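Local structure of endoribonuclease L-PSP/chorismate mutase-like domain-containing protein (Agrobacterium tumefaciens, 3D01) at residues V68-A73 against F115-L120; L79-I84 against N127-V132. The protein is of unknown function but belongs to the YjgF-like family, whose fold resembles chorismate mutase and whose members include putative endoribonucleases. One frame throughout, in Å; residues are numbered along the deposited sequence.

In the fold
From the N terminus the chain runs through helix 3-21 and strands 38-41, 44-54 and 57-58 before helix 70-91. Strand 99-110 then leads to helix 118-133, and strands 140-146 and 155-163 complete the mixed sheet. Contact 1 closes a loop by bringing residues 115-120 back to 68-73, where both helices start; contact 2 closes another by bringing 127-132 to 79-84, further along the same helices. The two loops cross: 79-84 lies inside the loop closed by contact 1, its partner 127-132 beyond that loop's end. With centres about 17 Å apart, the contacts join the helix pair at two levels, contact 1 partly buried, contact 2 buried near the chain centre; both touch the second subunit.

Contact 1. Residues V68-A73 against F115-L120; sequences VDVASA and FVEQHL
The ring of Phe-115 meets Val-70 at its edge: Val-70 CG2 lies near the ring plane, 3.6 Å from Phe-115 CE1, while one face of the ring carries the backbone N of Glu-117, 3.6 Å above its centre. Over one face of the His-119 ring lies Leu-120 CG, offset toward the rim, with Val-116 O in plane at its edge; the ring also stacks with Phe-151 of the second subunit. Here helices 70-91 and 118-133 of the YjgF-like, chorismate mutase-like α+β fold both begin. Val-70, in the first turn of its helix, supplies most of the apolar surface from its side. CG2, anti to the carbonyl carbon, reaches the Phe-115 edge; CG1 turns instead to Leu-120 CB, 4.2 Å away. A branched residue suits this site because its two short arms diverge toward different neighbours. Phe-115 suits its own place by being large and flat: with CG anti to its backbone N (chi1 179°), it extends its buried ring to Val-70 and also touches Val-64 and Val-121.

Several polar groups serve the helix starts or the subunit interface. Glu-117 occupies the N-cap position of helix 118-133, and its extended chain brings OE1 beside Val-70 CG2, a van der Waals approach at 3.8 Å. Gln-118 NE2 gives a weak bond to Phe-115 O, which also accepts from Ser-148 OG of the second subunit. Asp-69, a short acceptor well suited to an N-cap, receives the backbone N-H of Ser-72 on OD1 at 2.9 Å, the N-H pointing almost straight down the carboxylate C-O bond.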
ATOM      1  N   VAL I  68      21.164  12.994   1.124  1.00 16.36           N
ATOM      2  CA  VAL I  68      20.215  14.116   1.159  1.00 17.61           C
ATOM      3  C   VAL I  68      19.736  14.335   2.572  1.00 18.22           C
ATOM      4  O   VAL I  68      19.627  13.400   3.361  1.00 16.17           O
ATOM      5  CB  VAL I  68      19.005  13.875   0.201  1.00 18.92           C
ATOM      6  CG1 VAL I  68      19.563  13.510  -1.186  1.00 20.30           C
ATOM      7  CG2 VAL I  68      18.131  12.840   0.656  1.00 19.59           C
ATOM      8  N   ASP I  69      19.505  15.599   2.886  1.00 18.33           N
ATOM      9  CA  ASP I  69      18.978  15.984   4.183  1.00 18.85           C
ATOM     10  C   ASP I  69      17.452  16.127   4.128  1.00 18.57           C
ATOM     11  O   ASP I  69      16.848  15.952   3.081  1.00 18.01           O
ATOM     12  CB  ASP I  69      19.656  17.279   4.679  1.00 19.63           C
ATOM     13  CG  ASP I  69      19.350  18.536   3.830  1.00 21.33           C
ATOM     14  OD1 ASP I  69      18.503  18.545   2.927  1.00 20.87           O
ATOM     15  OD2 ASP I  69      20.020  19.566   4.115  1.00 28.07           O
ATOM     16  N   VAL I  70      16.846  16.475   5.263  1.00 18.97           N
ATOM     17  CA  VAL I  70      15.402  16.494   5.335  1.00 18.61           C
ATOM     18  C   VAL I  70      14.824  17.551   4.383  1.00 18.43           C
ATOM     19  O   VAL I  70      13.830  17.287   3.663  1.00 18.86           O
ATOM     20  CB  VAL I  70      14.886  16.660   6.773  1.00 18.27           C
ATOM     21  CG1 VAL I  70      13.367  16.944   6.764  1.00 17.08           C
ATOM     22  CG2 VAL I  70      15.209  15.389   7.587  1.00 18.37           C
ATOM     23  N   ALA I  71      15.431  18.727   4.362  1.00 18.65           N
ATOM     24  CA  ALA I  71      14.898  19.806   3.514  1.00 19.04           C
ATOM     25  C   ALA I  71      14.895  19.375   2.032  1.00 18.91           C
ATOM     26  O   ALA I  71      13.902  19.531   1.313  1.00 19.32           O
ATOM     27  CB  ALA I  71      15.706  21.079   3.730  1.00 18.92           C
ATOM     28  N   SER I  72      15.999  18.798   1.567  1.00 18.75           N
ATOM     29  CA  SER I  72      16.062  18.334   0.180  1.00 18.38           C
ATOM     30  C   SER I  72      15.050  17.204  -0.105  1.00 17.29           C
ATOM     31  O   SER I  72      14.462  17.130  -1.177  1.00 17.82           O
ATOM     32  CB  SER I  72      17.463  17.853  -0.164  1.00 18.01           C
ATOM     33  OG  SER I  72      18.367  18.930  -0.099  1.00 20.28           O
ATOM     34  N   ALA I  73      14.888  16.302   0.868  1.00 17.33           N
ATOM     35  CA  ALA I  73      13.939  15.211   0.771  1.00 16.32           C
ATOM     36  C   ALA I  73      12.501  15.743   0.741  1.00 15.91           C
ATOM     37  O   ALA I  73      11.656  15.216   0.011  1.00 15.01           O
ATOM     38  CB  ALA I  73      14.123  14.225   1.949  1.00 15.48           C
ATOM     39  N   PHE I 115      18.055   7.018   9.929  1.00 15.59           N
ATOM     40  CA  PHE I 115      17.153   8.105   9.551  1.00 15.29           C
ATOM     41  C   PHE I 115      15.726   7.734   9.946  1.00 15.64           C
ATOM     42  O   PHE I 115      15.222   6.690   9.511  1.00 15.07           O
ATOM     43  CB  PHE I 115      17.239   8.471   8.092  1.00 15.27           C
ATOM     44  CG  PHE I 115      16.303   9.562   7.747  1.00 14.82           C
ATOM     45  CD1 PHE I 115      16.530  10.842   8.266  1.00 13.37           C
ATOM     46  CD2 PHE I 115      15.141   9.309   7.019  1.00 13.65           C
ATOM     47  CE1 PHE I 115      15.660  11.874   7.995  1.00 14.15           C
ATOM     48  CE2 PHE I 115      14.254  10.343   6.765  1.00 15.01           C
ATOM     49  CZ  PHE I 115      14.510  11.606   7.237  1.00 14.22           C
ATOM     50  N   VAL I 116      15.099   8.586  10.776  1.00 14.74           N
ATOM     51  CA  VAL I 116      13.796   8.259  11.368  1.00 15.36           C
ATOM     52  C   VAL I 116      12.789   9.418  11.292  1.00 15.69           C
ATOM     53  O   VAL I 116      11.870   9.514  12.101  1.00 16.75           O
ATOM     54  CB  VAL I 116      13.989   7.745  12.836  1.00 15.50           C
ATOM     55  CG1 VAL I 116      14.706   6.413  12.833  1.00 16.44           C
ATOM     56  CG2 VAL I 116      14.729   8.799  13.710  1.00 15.87           C
ATOM     57  N   GLU I 117      12.956  10.285  10.306  1.00 15.49           N
ATOM     58  CA  GLU I 117      12.053  11.427  10.126  1.00 16.19           C
ATOM     59  C   GLU I 117      11.363  11.370   8.770  1.00 15.23           C
ATOM     60  O   GLU I 117      11.118  12.392   8.112  1.00 15.10           O
ATOM     61  CB  GLU I 117      12.812  12.739  10.325  1.00 15.93           C
ATOM     62  CG  GLU I 117      13.243  12.925  11.756  1.00 18.64           C
ATOM     63  CD  GLU I 117      14.210  14.077  11.928  1.00 21.77           C
ATOM     64  OE1 GLU I 117      15.186  14.198  11.179  1.00 29.22           O
ATOM     65  OE2 GLU I 117      14.025  14.834  12.870  1.00 29.75           O
ATOM     66  N   GLN I 118      10.974  10.165   8.390  1.00 14.59           N
ATOM     67  CA  GLN I 118      10.228   9.981   7.152  1.00 14.76           C
ATOM     68  C   GLN I 118       8.895  10.748   7.147  1.00 15.05           C
ATOM     69  O   GLN I 118       8.442  11.191   6.105  1.00 16.48           O
ATOM     70  CB  GLN I 118       9.988   8.515   6.837  1.00 15.85           C
ATOM     71  CG  GLN I 118      11.241   7.681   6.565  1.00 14.77           C
ATOM     72  CD  GLN I 118      11.891   7.128   7.815  1.00 15.35           C
ATOM     73  OE1 GLN I 118      11.430   7.375   8.944  1.00 12.53           O
ATOM     74  NE2 GLN I 118      12.955   6.330   7.622  1.00 14.03           N
ATOM     75  N   HIS I 119       8.279  10.884   8.312  1.00 15.23           N
ATOM     76  CA  HIS I 119       7.039  11.708   8.450  1.00 15.80           C
ATOM     77  C   HIS I 119       7.296  13.158   8.041  1.00 15.85           C
ATOM     78  O   HIS I 119       6.489  13.761   7.334  1.00 16.34           O
ATOM     79  CB  HIS I 119       6.454  11.623   9.855  1.00 16.23           C
ATOM     80  CG  HIS I 119       7.423  11.989  10.934  1.00 17.18           C
ATOM     81  ND1 HIS I 119       8.583  11.278  11.176  1.00 16.63           N
ATOM     82  CD2 HIS I 119       7.399  12.986  11.844  1.00 20.56           C
ATOM     83  CE1 HIS I 119       9.230  11.838  12.182  1.00 20.57           C
ATOM     84  NE2 HIS I 119       8.537  12.880  12.597  1.00 19.46           N
ATOM     85  N   LEU I 120       8.436  13.710   8.444  1.00 16.12           N
ATOM     86  CA  LEU I 120       8.789  15.079   8.081  1.00 16.00           C
ATOM     87  C   LEU I 120       9.018  15.207   6.581  1.00 16.28           C
ATOM     88  O   LEU I 120       8.688  16.248   5.959  1.00 15.98           O
ATOM     89  CB  LEU I 120      10.032  15.497   8.835  1.00 16.11           C
ATOM     90  CG  LEU I 120       9.870  15.482  10.351  1.00 17.77           C
ATOM     91  CD1 LEU I 120      11.101  16.172  10.971  1.00 18.47           C
ATOM     92  CD2 LEU I 120       8.568  16.116  10.768  1.00 18.98           C
TER

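Contact 2. Residues L79-I84 against N127-V132; sequences LCAVNI and NLIATV
Ala-81 CB faces Ile-129 and Leu-128 at the buried centre of this contact. It lies 4.0 Å from Ile-129 CG1 and equally near CD1 of the same side chain, while Leu-128 CD2 approaches it at 4.1 Å. Alanine fits because its single methyl can lie between two larger branched residues where the helices come nearest: Ala-81 CA and Ile-129 CA are only 6.8 Å apart. Although the CB of Ile-129 does not point at the other helix, CG1 beside its backbone N (chi1 -68°) starts an extended arm whose CG1 and CD1 both lie against the alanine methyl. Leu-128 forks: CD2 serves Ala-81, and CD1 meets Val-82 CG2 at 3.9 Å, the two side chains crossing at about a right angle.

This is helix-on-helix packing within the α+β fold of the YjgF-like family. The axes of 79-84 and 127-132 approach to 9.7 Å, with their N-to-C directions 46° apart. On the sheet side of helix 70-91, Cys-80 and Ile-84 press on Ile-157 of strand 155-163. Leu-128 also touches Leu-18, so this branched apolar chain meets both helix 70-91 and helix 3-21 from helix 118-133.

The outer side of helix 127-132 is partly solvent and partly interface. Asn-127 and Thr-131 are exposed, as suits polar residues, while Asn-127 and the buried Ala-130 also meet Asn-34 of the second subunit. Thr-131 turns its hydroxyl back on its own helix: OG1 donates to Asn-127 O at 2.6 Å, while Thr-131 N reaches that oxygen from the opposite face of the carbonyl plane.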
ATOM      1  N   LEU I  79       7.808  17.336  -5.234  1.00 18.03           N
ATOM      2  CA  LEU I  79       7.869  16.943  -6.642  1.00 17.33           C
ATOM      3  C   LEU I  79       7.062  15.671  -6.957  1.00 17.23           C
ATOM      4  O   LEU I  79       6.344  15.598  -7.963  1.00 16.39           O
ATOM      5  CB  LEU I  79       9.317  16.827  -7.112  1.00 17.75           C
ATOM      6  CG  LEU I  79      10.091  18.137  -7.325  1.00 17.50           C
ATOM      7  CD1 LEU I  79      11.537  17.807  -7.648  1.00 18.89           C
ATOM      8  CD2 LEU I  79       9.448  19.067  -8.386  1.00 20.07           C
ATOM      9  N   CYS I  80       7.167  14.660  -6.088  1.00 17.38           N
ATOM     10  CA  CYS I  80       6.345  13.472  -6.198  1.00 17.02           C
ATOM     11  C   CYS I  80       4.875  13.872  -6.224  1.00 16.60           C
ATOM     12  O   CYS I  80       4.116  13.386  -7.060  1.00 17.68           O
ATOM     13  CB  CYS I  80       6.609  12.509  -5.029  1.00 17.92           C
ATOM     14  SG  CYS I  80       8.244  11.758  -5.062  1.00 18.78           S
ATOM     15  N   ALA I  81       4.494  14.738  -5.295  1.00 15.84           N
ATOM     16  CA  ALA I  81       3.110  15.240  -5.181  1.00 17.12           C
ATOM     17  C   ALA I  81       2.668  15.984  -6.425  1.00 17.16           C
ATOM     18  O   ALA I  81       1.542  15.826  -6.857  1.00 18.89           O
ATOM     19  CB  ALA I  81       2.969  16.134  -3.950  1.00 15.46           C
ATOM     20  N   VAL I  82       3.539  16.787  -7.006  1.00 17.63           N
ATOM     21  CA  VAL I  82       3.198  17.525  -8.261  1.00 17.87           C
ATOM     22  C   VAL I  82       2.980  16.522  -9.416  1.00 18.31           C
ATOM     23  O   VAL I  82       2.062  16.642 -10.235  1.00 18.73           O
ATOM     24  CB  VAL I  82       4.299  18.582  -8.609  1.00 17.91           C
ATOM     25  CG1 VAL I  82       4.155  19.132 -10.064  1.00 19.42           C
ATOM     26  CG2 VAL I  82       4.334  19.723  -7.561  1.00 18.48           C
ATOM     27  N   ASN I  83       3.813  15.486  -9.467  1.00 18.30           N
ATOM     28  CA  ASN I  83       3.634  14.442 -10.454  1.00 18.26           C
ATOM     29  C   ASN I  83       2.349  13.657 -10.222  1.00 18.35           C
ATOM     30  O   ASN I  83       1.662  13.310 -11.172  1.00 18.54           O
ATOM     31  CB  ASN I  83       4.877  13.540 -10.515  1.00 19.47           C
ATOM     32  CG  ASN I  83       6.034  14.214 -11.223  1.00 20.34           C
ATOM     33  OD1 ASN I  83       6.908  14.846 -10.608  1.00 25.68           O
ATOM     34  ND2 ASN I  83       6.032  14.114 -12.511  1.00 21.58           N
ATOM     35  N   ILE I  84       1.978  13.444  -8.963  1.00 17.68           N
ATOM     36  CA  ILE I  84       0.682  12.828  -8.655  1.00 17.61           C
ATOM     37  C   ILE I  84      -0.406  13.732  -9.221  1.00 17.65           C
ATOM     38  O   ILE I  84      -1.268  13.262  -9.934  1.00 17.64           O
ATOM     39  CB  ILE I  84       0.449  12.595  -7.131  1.00 17.22           C
ATOM     40  CG1 ILE I  84       1.315  11.413  -6.631  1.00 17.67           C
ATOM     41  CG2 ILE I  84      -1.030  12.273  -6.832  1.00 17.39           C
ATOM     42  CD1 ILE I  84       1.376  11.291  -5.116  1.00 17.58           C
ATOM     43  N   ASN I 127       1.665  18.703   2.845  1.00 19.71           N
ATOM     44  CA  ASN I 127       1.450  20.149   2.969  1.00 19.93           C
ATOM     45  C   ASN I 127       1.097  20.786   1.609  1.00 20.01           C
ATOM     46  O   ASN I 127       0.191  21.640   1.496  1.00 20.07           O
ATOM     47  CB  ASN I 127       2.699  20.799   3.546  1.00 20.66           C
ATOM     48  CG  ASN I 127       2.920  20.472   5.019  1.00 21.83           C
ATOM     49  OD1 ASN I 127       2.030  19.974   5.729  1.00 26.23           O
ATOM     50  ND2 ASN I 127       4.117  20.770   5.493  1.00 26.74           N
ATOM     51  N   LEU I 128       1.786  20.342   0.579  1.00 20.37           N
ATOM     52  CA  LEU I 128       1.587  20.862  -0.759  1.00 20.63           C
ATOM     53  C   LEU I 128       0.182  20.485  -1.235  1.00 20.84           C
ATOM     54  O   LEU I 128      -0.579  21.333  -1.704  1.00 20.72           O
ATOM     55  CB  LEU I 128       2.699  20.364  -1.726  1.00 20.98           C
ATOM     56  CG  LEU I 128       2.577  20.841  -3.185  1.00 20.23           C
ATOM     57  CD1 LEU I 128       3.928  20.904  -3.901  1.00 20.47           C
ATOM     58  CD2 LEU I 128       1.554  20.022  -4.006  1.00 18.35           C
ATOM     59  N   ILE I 129      -0.173  19.220  -1.099  1.00 20.65           N
ATOM     60  CA  ILE I 129      -1.499  18.741  -1.518  1.00 21.07           C
ATOM     61  C   ILE I 129      -2.670  19.383  -0.753  1.00 21.43           C
ATOM     62  O   ILE I 129      -3.650  19.798  -1.386  1.00 21.90           O
ATOM     63  CB  ILE I 129      -1.583  17.211  -1.401  1.00 21.02           C
ATOM     64  CG1 ILE I 129      -0.658  16.593  -2.452  1.00 20.69           C
ATOM     65  CG2 ILE I 129      -3.043  16.754  -1.502  1.00 21.30           C
ATOM     66  CD1 ILE I 129      -0.507  15.108  -2.347  1.00 21.35           C
ATOM     67  N   ALA I 130      -2.577  19.454   0.576  1.00 21.49           N
ATOM     68  CA  ALA I 130      -3.601  20.119   1.385  1.00 22.00           C
ATOM     69  C   ALA I 130      -3.716  21.611   1.057  1.00 23.24           C
ATOM     70  O   ALA I 130      -4.856  22.139   0.991  1.00 24.16           O
ATOM     71  CB  ALA I 130      -3.336  19.913   2.854  1.00 22.31           C
ATOM     72  N   THR I 131      -2.580  22.282   0.817  1.00 23.06           N
ATOM     73  CA  THR I 131      -2.579  23.708   0.436  1.00 23.74           C
ATOM     74  C   THR I 131      -3.306  24.017  -0.875  1.00 23.75           C
ATOM     75  O   THR I 131      -4.128  24.928  -0.924  1.00 24.34           O
ATOM     76  CB  THR I 131      -1.154  24.296   0.379  1.00 23.81           C
ATOM     77  OG1 THR I 131      -0.564  24.169   1.672  1.00 23.49           O
ATOM     78  CG2 THR I 131      -1.167  25.784  -0.034  1.00 23.96           C
ATOM     79  N   VAL I 132      -2.993  23.269  -1.917  1.00 23.16           N
ATOM     80  CA  VAL I 132      -3.504  23.493  -3.266  1.00 23.80           C
ATOM     81  C   VAL I 132      -4.976  23.074  -3.392  1.00 23.61           C
ATOM     82  O   VAL I 132      -5.750  23.736  -4.109  1.00 23.32           O
ATOM     83  CB  VAL I 132      -2.574  22.763  -4.290  1.00 24.27           C
ATOM     84  CG1 VAL I 132      -3.220  22.614  -5.610  1.00 29.40           C
ATOM     85  CG2 VAL I 132      -1.218  23.505  -4.398  1.00 23.91           C
TER